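Long-range contacts in photosystem II stability/assembly factor HCF136 (Cyanidioschyzon merolae, PDB 5OJ3), which is probably essential for photosystem II biogenesis, where it is required to assemble an early intermediate containing D2 and cytochrome b559: residues A[120-125]-A[411-416]; A[126-131]-A[176-181]; A[172-177]-A[214-219]. One frame throughout, in Å; residues are numbered along the deposited sequence.

How the interactions relate
Interactions 1 and 3 are partly buried and join innermost strands of neighbouring propeller blades. Interaction 2 lies at the surface, about 19 Å from the centre of the chain against about 9 Å for interaction 1, measured between centres. Interactions 2 and 3 share Ser176, the last residue of strand 169-176, and Gly177 in the turn after it. Asp122 and Asp124 of interaction 1 also accept from Val173 N and Phe175 N, so strand 120-125 ties interactions 1 and 3 together. The chemistry changes with place. Interaction 1 uses charge and aromatic rings. Interaction 3 uses small side chains and a neutral hydroxyl acceptor. Interaction 2 holds a turn through backbone, amide, hydroxyl and carboxylate groups.

Interaction 1. Residues A[120-125]-A[411-416]; sequences LFDIDF and KIKFFG
Lys413 NZ is gripped twice. It makes a salt bridge to Asp122 OD1 at 2.6 Å and donates to Ile123 O at 3.1 Å. OD1 receives it on the syn lone pair, while the carbonyl is met from above its plane. The lysine chain runs straight from the backbone and bends at chi4 to reach both. Asp122 OD1 also takes a weak bond from Ile123 N, while OD2 accepts from Val173 N, holding both oxygens. Lys411 NZ stays at 4.1 Å from OD1, beyond a salt bridge, and probably adds to the positive field there. Further along, Phe125 points its edge at the face of Phe415. This T-shaped pair has centroids 5.4 Å apart and planes at 86°, with Phe125 CD2 over the ring centre. Ile123 O and Asp124 OD1 lie at the edge of the Phe415 ring. The other oxygen, Asp124 OD2, accepts from Phe175 N of the next blade. The strands 120-125 and 411-414 run parallel, 2° apart, with axes 8.5 Å apart, too wide for one sheet. Side chains therefore bridge the gap. Strand 409-414 belongs to the blade completed by strand 109-111, so this contact lies beside the ring closure of the seven-bladed beta-propeller.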
# COMPACT_ATOMS: atom_id res chain seq x y z
N LEU A 120 -3.56 -0.25 13.26
CA LEU A 120 -2.68 -1.18 12.55
C LEU A 120 -2.31 -0.64 11.18
O LEU A 120 -3.18 -0.15 10.44
CB LEU A 120 -3.37 -2.53 12.41
CG LEU A 120 -4.05 -3.08 13.66
CD1 LEU A 120 -4.66 -4.41 13.36
CD2 LEU A 120 -3.07 -3.20 14.80
N PHE A 121 -1.03 -0.72 10.82
CA PHE A 121 -0.56 -0.14 9.57
C PHE A 121 -0.07 -1.14 8.54
O PHE A 121 -0.24 -0.90 7.35
CB PHE A 121 0.55 0.88 9.84
CG PHE A 121 0.03 2.27 10.01
CD1 PHE A 121 -0.71 2.62 11.12
CD2 PHE A 121 0.23 3.21 9.01
CE1 PHE A 121 -1.21 3.89 11.26
CE2 PHE A 121 -0.28 4.48 9.14
CZ PHE A 121 -0.99 4.83 10.27
N ASP A 122 0.53 -2.26 8.96
CA ASP A 122 0.96 -3.25 7.98
C ASP A 122 1.20 -4.59 8.67
O ASP A 122 1.41 -4.66 9.88
CB ASP A 122 2.23 -2.81 7.24
CG ASP A 122 2.43 -3.58 5.95
OD1 ASP A 122 1.48 -4.26 5.51
OD2 ASP A 122 3.54 -3.51 5.38
N ILE A 123 1.17 -5.64 7.86
CA ILE A 123 1.42 -7.01 8.29
C ILE A 123 2.10 -7.74 7.14
O ILE A 123 1.76 -7.54 5.98
CB ILE A 123 0.11 -7.70 8.73
CG1 ILE A 123 0.38 -9.10 9.27
CG2 ILE A 123 -0.90 -7.73 7.59
CD1 ILE A 123 -0.85 -9.78 9.82
N ASP A 124 3.10 -8.56 7.47
CA ASP A 124 3.78 -9.36 6.46
C ASP A 124 4.27 -10.65 7.11
O ASP A 124 4.41 -10.73 8.33
CB ASP A 124 4.94 -8.60 5.82
CG ASP A 124 5.44 -9.26 4.54
OD1 ASP A 124 4.72 -10.10 3.98
OD2 ASP A 124 6.56 -8.93 4.09
N PHE A 125 4.54 -11.65 6.28
CA PHE A 125 4.85 -12.99 6.75
C PHE A 125 6.18 -13.47 6.18
O PHE A 125 6.49 -13.23 5.01
CB PHE A 125 3.74 -13.98 6.38
CG PHE A 125 2.54 -13.90 7.28
CD1 PHE A 125 2.49 -14.63 8.45
CD2 PHE A 125 1.47 -13.09 6.96
CE1 PHE A 125 1.39 -14.56 9.29
CE2 PHE A 125 0.37 -13.01 7.79
CZ PHE A 125 0.33 -13.74 8.96
N LYS A 411 -7.20 -0.73 5.40
CA LYS A 411 -6.25 -1.43 4.54
C LYS A 411 -6.61 -2.90 4.45
O LYS A 411 -6.92 -3.54 5.46
CB LYS A 411 -4.82 -1.26 5.07
CG LYS A 411 -3.72 -1.73 4.14
CD LYS A 411 -2.38 -1.73 4.86
CE LYS A 411 -1.40 -2.72 4.26
NZ LYS A 411 -1.06 -2.35 2.86
N ILE A 412 -6.55 -3.44 3.23
CA ILE A 412 -6.75 -4.86 2.98
C ILE A 412 -5.52 -5.42 2.28
O ILE A 412 -4.97 -4.79 1.38
CB ILE A 412 -8.02 -5.12 2.14
CG1 ILE A 412 -9.18 -4.25 2.62
CG2 ILE A 412 -8.40 -6.60 2.18
CD1 ILE A 412 -10.51 -4.56 1.97
N LYS A 413 -5.10 -6.61 2.71
CA LYS A 413 -3.89 -7.26 2.20
C LYS A 413 -4.09 -8.76 2.14
O LYS A 413 -4.40 -9.39 3.15
CB LYS A 413 -2.69 -6.92 3.09
CG LYS A 413 -1.34 -7.26 2.52
CD LYS A 413 -0.26 -6.89 3.49
CE LYS A 413 1.09 -6.87 2.81
NZ LYS A 413 1.93 -5.79 3.40
N PHE A 414 -3.91 -9.33 0.95
CA PHE A 414 -3.94 -10.77 0.77
C PHE A 414 -2.52 -11.32 0.64
O PHE A 414 -1.60 -10.62 0.21
CB PHE A 414 -4.75 -11.17 -0.47
CG PHE A 414 -6.24 -11.01 -0.30
CD1 PHE A 414 -6.82 -9.75 -0.29
CD2 PHE A 414 -7.05 -12.12 -0.13
CE1 PHE A 414 -8.19 -9.61 -0.13
CE2 PHE A 414 -8.41 -11.98 0.03
CZ PHE A 414 -8.98 -10.73 0.03
N PHE A 415 -2.37 -12.59 1.02
CA PHE A 415 -1.15 -13.37 0.78
C PHE A 415 -1.62 -14.66 0.11
O PHE A 415 -1.88 -15.66 0.77
CB PHE A 415 -0.37 -13.66 2.05
CG PHE A 415 0.13 -12.44 2.76
CD1 PHE A 415 -0.72 -11.67 3.54
CD2 PHE A 415 1.45 -12.05 2.64
CE1 PHE A 415 -0.25 -10.54 4.19
CE2 PHE A 415 1.93 -10.93 3.28
CZ PHE A 415 1.08 -10.17 4.06
N GLY A 416 -1.71 -14.62 -1.21
CA GLY A 416 -2.42 -15.65 -1.94
C GLY A 416 -3.92 -15.46 -1.75
O GLY A 416 -4.38 -14.57 -1.05

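Interaction 2. Residues A[126-131]-A[176-181]; sequences SQKDPN and SGDEAW
Gly177 is held at both of its backbone polar atoms by Gln127. Its N donates to Gln127 OE1 at 2.8 Å, nearly straight at 166° and on a lone pair of the amide oxygen. Its O accepts from Gln127 N at 2.9 Å, in the carbonyl plane. Lys128 N adds a weak bond to the same oxygen. Beyond CG the Gln127 chain is extended, which carries OE1 across to Gly177 N. Beside this pair, Ser126 OG donates to Asp178 OD1 at 3.0 Å, on the anti lone pair of the carboxylate. Ser126 OG and Asp178 CG each lie anti to their own backbone N, and the tips meet. Ser126 OG in turn accepts weak bonds from Lys128 N and Asp129 N, which tie it to its own loop. The next layer sets the shapes. Residues 176-179 form a type II' beta turn, closed by Glu179 N to Ser176 O at 2.9 Å. Gly177 has a phi of 69° in it, a value that favours glycine. On the other side Asp129 OD2 accepts from Asn131 N, an Asx turn in the loop before strand 133-137. Lys128 NZ and Asp178 OD2 are 5.0 Å apart, so any attraction between their charges is probably weak. The contact thus rests on directional bonds to the Gly177 backbone and one hydroxyl-to-carboxylate bond, with little apolar packing, as fits a surface link between two blades.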
# COMPACT_ATOMS: atom_id res chain seq x y z
N SER A 126 6.96 -14.14 7.03
CA SER A 126 8.22 -14.75 6.62
C SER A 126 7.99 -15.77 5.50
O SER A 126 6.99 -16.48 5.48
CB SER A 126 8.89 -15.42 7.81
OG SER A 126 9.76 -16.46 7.38
N GLN A 127 8.95 -15.83 4.58
CA GLN A 127 8.88 -16.79 3.47
C GLN A 127 9.32 -18.18 3.89
O GLN A 127 8.88 -19.17 3.29
CB GLN A 127 9.74 -16.31 2.31
CG GLN A 127 9.01 -15.48 1.28
CD GLN A 127 9.88 -15.17 0.07
OE1 GLN A 127 11.05 -14.82 0.21
NE2 GLN A 127 9.31 -15.31 -1.12
N LYS A 128 10.19 -18.29 4.90
CA LYS A 128 10.72 -19.59 5.30
C LYS A 128 9.71 -20.38 6.12
O LYS A 128 9.57 -21.60 5.94
CB LYS A 128 12.03 -19.39 6.07
CG LYS A 128 12.33 -20.41 7.15
CD LYS A 128 13.84 -20.59 7.27
CE LYS A 128 14.27 -20.92 8.69
NZ LYS A 128 15.69 -20.56 8.94
N ASP A 129 9.00 -19.71 7.03
CA ASP A 129 7.83 -20.28 7.70
C ASP A 129 6.65 -19.37 7.37
O ASP A 129 6.51 -18.29 7.97
CB ASP A 129 8.05 -20.39 9.20
CG ASP A 129 6.90 -21.10 9.92
OD1 ASP A 129 7.13 -21.60 11.04
OD2 ASP A 129 5.81 -21.27 9.32
N PRO A 130 5.77 -19.77 6.45
CA PRO A 130 4.68 -18.87 6.01
C PRO A 130 3.61 -18.61 7.06
O PRO A 130 2.69 -17.84 6.80
CB PRO A 130 4.09 -19.61 4.80
CG PRO A 130 4.43 -21.05 5.05
CD PRO A 130 5.75 -21.06 5.75
N ASN A 131 3.70 -19.23 8.24
CA ASN A 131 2.83 -18.90 9.36
C ASN A 131 3.47 -17.90 10.31
O ASN A 131 2.78 -17.37 11.18
CB ASN A 131 2.44 -20.17 10.12
CG ASN A 131 1.47 -21.04 9.35
OD1 ASN A 131 0.55 -20.55 8.71
ND2 ASN A 131 1.68 -22.35 9.41
N SER A 176 11.79 -10.89 3.07
CA SER A 176 12.37 -11.67 1.98
C SER A 176 13.17 -12.80 2.60
O SER A 176 14.13 -12.54 3.35
CB SER A 176 13.26 -10.82 1.07
OG SER A 176 13.87 -11.62 0.08
N GLY A 177 12.80 -14.04 2.30
CA GLY A 177 13.40 -15.17 2.97
C GLY A 177 12.98 -15.21 4.43
O GLY A 177 11.84 -15.53 4.75
N ASP A 178 13.92 -14.89 5.32
CA ASP A 178 13.61 -14.67 6.73
C ASP A 178 14.04 -13.28 7.17
O ASP A 178 13.95 -12.96 8.37
CB ASP A 178 14.28 -15.75 7.58
CG ASP A 178 13.56 -15.98 8.89
OD1 ASP A 178 12.34 -16.25 8.86
OD2 ASP A 178 14.21 -15.91 9.95
N GLU A 179 14.49 -12.44 6.24
CA GLU A 179 14.93 -11.09 6.52
C GLU A 179 13.75 -10.13 6.44
O GLU A 179 13.01 -10.14 5.44
CB GLU A 179 16.02 -10.69 5.51
CG GLU A 179 16.92 -9.54 5.91
CD GLU A 179 18.11 -9.42 4.98
OE1 GLU A 179 18.15 -10.16 3.97
OE2 GLU A 179 19.01 -8.60 5.25
N ALA A 180 13.56 -9.32 7.47
CA ALA A 180 12.44 -8.40 7.56
C ALA A 180 12.93 -6.97 7.71
O ALA A 180 13.93 -6.72 8.39
CB ALA A 180 11.52 -8.75 8.73
N TRP A 181 12.23 -6.03 7.08
CA TRP A 181 12.54 -4.61 7.16
C TRP A 181 11.32 -3.85 7.65
O TRP A 181 10.20 -4.09 7.18
CB TRP A 181 12.97 -4.06 5.79
CG TRP A 181 14.18 -4.71 5.19
CD1 TRP A 181 14.26 -5.97 4.67
CD2 TRP A 181 15.48 -4.12 5.02
NE1 TRP A 181 15.53 -6.20 4.20
CE2 TRP A 181 16.30 -5.09 4.40
CE3 TRP A 181 16.03 -2.87 5.34
CZ2 TRP A 181 17.63 -4.85 4.09
CZ3 TRP A 181 17.36 -2.64 5.03
CH2 TRP A 181 18.15 -3.62 4.42

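Interaction 3. Residues A[172-177]-A[214-219]; sequences NVSFSG and LVTALG
Two parallel strands come close here, yet a bond that joins them runs from a backbone to a side chain. The axes of 172-176 and 214-219 approach to 5.5 Å and differ in direction by 7°. Ser174 OG accepts from Ala217 N at 2.8 Å, and the N-H points almost straight at it, at 166°. OG lies anti to its own backbone N, which sends the hydroxyl across to the neighbouring strand. Ser174 CB meanwhile rests 3.7 Å from Val215 O, and OG passes by Thr216 CA. Replacing Ser174 by an alanine would remove this acceptor and would probably leave Ala217 N poorly satisfied and the two strands less firmly joined. Next along, Ala217 CB packs against Ser176 CB at 3.5 Å and against the carbonyl carbon of Phe175. Ser176 OG reaches on to Gly219. It lies 3.1 Å from Gly219 N, but the angle is too poor for a hydrogen bond. Gly219 shares a classic beta bulge with Leu218, opposite strand 222-227, and its backbone angles call for glycine. At the other end the Asn172 side chain lies against Val215. Each strand is bonded on its other side within its own blade. Ser174 pairs with Trp181 through the backbone, and Leu214 and Thr216 pair with Val226 and Glu224. Along the edge of strand 169-176 not paired with 179-185, the carboxylates of Asp122 and Asp124 accept from backbone N-H groups. Strand 169-176 is thus linked to both neighbouring blades by a side-chain oxygen of one strand accepting a backbone N-H of the next. Here a neutral hydroxyl does the work, so the link needs no charge.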
# COMPACT_ATOMS: atom_id res chain seq x y z
N ASN A 172 5.36 0.23 7.89
CA ASN A 172 5.22 -1.03 7.17
C ASN A 172 6.31 -2.01 7.60
O ASN A 172 7.30 -1.63 8.24
CB ASN A 172 5.26 -0.83 5.65
CG ASN A 172 6.34 0.14 5.22
OD1 ASN A 172 6.25 1.34 5.46
ND2 ASN A 172 7.37 -0.39 4.56
N VAL A 173 6.11 -3.27 7.22
CA VAL A 173 7.07 -4.35 7.43
C VAL A 173 7.10 -5.17 6.14
O VAL A 173 6.11 -5.27 5.42
CB VAL A 173 6.70 -5.22 8.65
CG1 VAL A 173 5.41 -6.00 8.40
CG2 VAL A 173 7.84 -6.16 9.01
N SER A 174 8.27 -5.75 5.85
CA SER A 174 8.45 -6.44 4.58
C SER A 174 9.49 -7.55 4.72
O SER A 174 10.58 -7.31 5.25
CB SER A 174 8.87 -5.46 3.48
OG SER A 174 9.11 -6.13 2.26
N PHE A 175 9.16 -8.74 4.22
CA PHE A 175 9.99 -9.93 4.36
C PHE A 175 10.57 -10.36 3.02
O PHE A 175 9.94 -10.22 1.96
CB PHE A 175 9.18 -11.10 4.93
CG PHE A 175 9.33 -11.28 6.41
CD1 PHE A 175 10.40 -11.99 6.94
CD2 PHE A 175 8.38 -10.77 7.28
CE1 PHE A 175 10.53 -12.16 8.31
CE2 PHE A 175 8.50 -10.94 8.65
CZ PHE A 175 9.58 -11.64 9.16
N SER A 176 11.79 -10.89 3.07
CA SER A 176 12.37 -11.67 1.98
C SER A 176 13.17 -12.80 2.60
O SER A 176 14.13 -12.54 3.35
CB SER A 176 13.26 -10.82 1.07
OG SER A 176 13.87 -11.62 0.08
N GLY A 177 12.80 -14.04 2.30
CA GLY A 177 13.40 -15.17 2.97
C GLY A 177 12.98 -15.21 4.43
O GLY A 177 11.84 -15.53 4.75
N LEU A 214 7.89 3.66 2.04
CA LEU A 214 7.67 2.27 1.65
C LEU A 214 9.01 1.58 1.54
O LEU A 214 9.89 2.03 0.81
CB LEU A 214 6.91 2.19 0.32
CG LEU A 214 6.53 0.79 -0.18
CD1 LEU A 214 5.57 0.12 0.79
CD2 LEU A 214 5.93 0.86 -1.57
N VAL A 215 9.17 0.48 2.28
CA VAL A 215 10.33 -0.39 2.13
C VAL A 215 9.83 -1.72 1.57
O VAL A 215 8.70 -2.15 1.84
CB VAL A 215 11.11 -0.59 3.45
CG1 VAL A 215 10.46 -1.65 4.33
CG2 VAL A 215 12.56 -0.95 3.16
N THR A 216 10.68 -2.36 0.76
CA THR A 216 10.33 -3.62 0.11
C THR A 216 11.56 -4.51 0.11
O THR A 216 12.59 -4.14 -0.45
CB THR A 216 9.83 -3.39 -1.32
OG1 THR A 216 9.04 -2.19 -1.38
CG2 THR A 216 8.98 -4.57 -1.78
N ALA A 217 11.44 -5.67 0.75
CA ALA A 217 12.57 -6.59 0.85
C ALA A 217 12.75 -7.34 -0.47
O ALA A 217 11.81 -7.94 -0.99
CB ALA A 217 12.35 -7.57 2.00
N LEU A 218 13.98 -7.30 -1.00
CA LEU A 218 14.26 -7.83 -2.33
C LEU A 218 15.05 -9.13 -2.32
O LEU A 218 15.08 -9.82 -3.35
CB LEU A 218 15.06 -6.81 -3.15
CG LEU A 218 14.48 -5.41 -3.41
CD1 LEU A 218 15.17 -4.80 -4.61
CD2 LEU A 218 12.98 -5.47 -3.62
N GLY A 219 15.67 -9.48 -1.21
CA GLY A 219 16.57 -10.61 -1.15
C GLY A 219 17.58 -10.42 -0.05
O GLY A 219 17.44 -9.54 0.81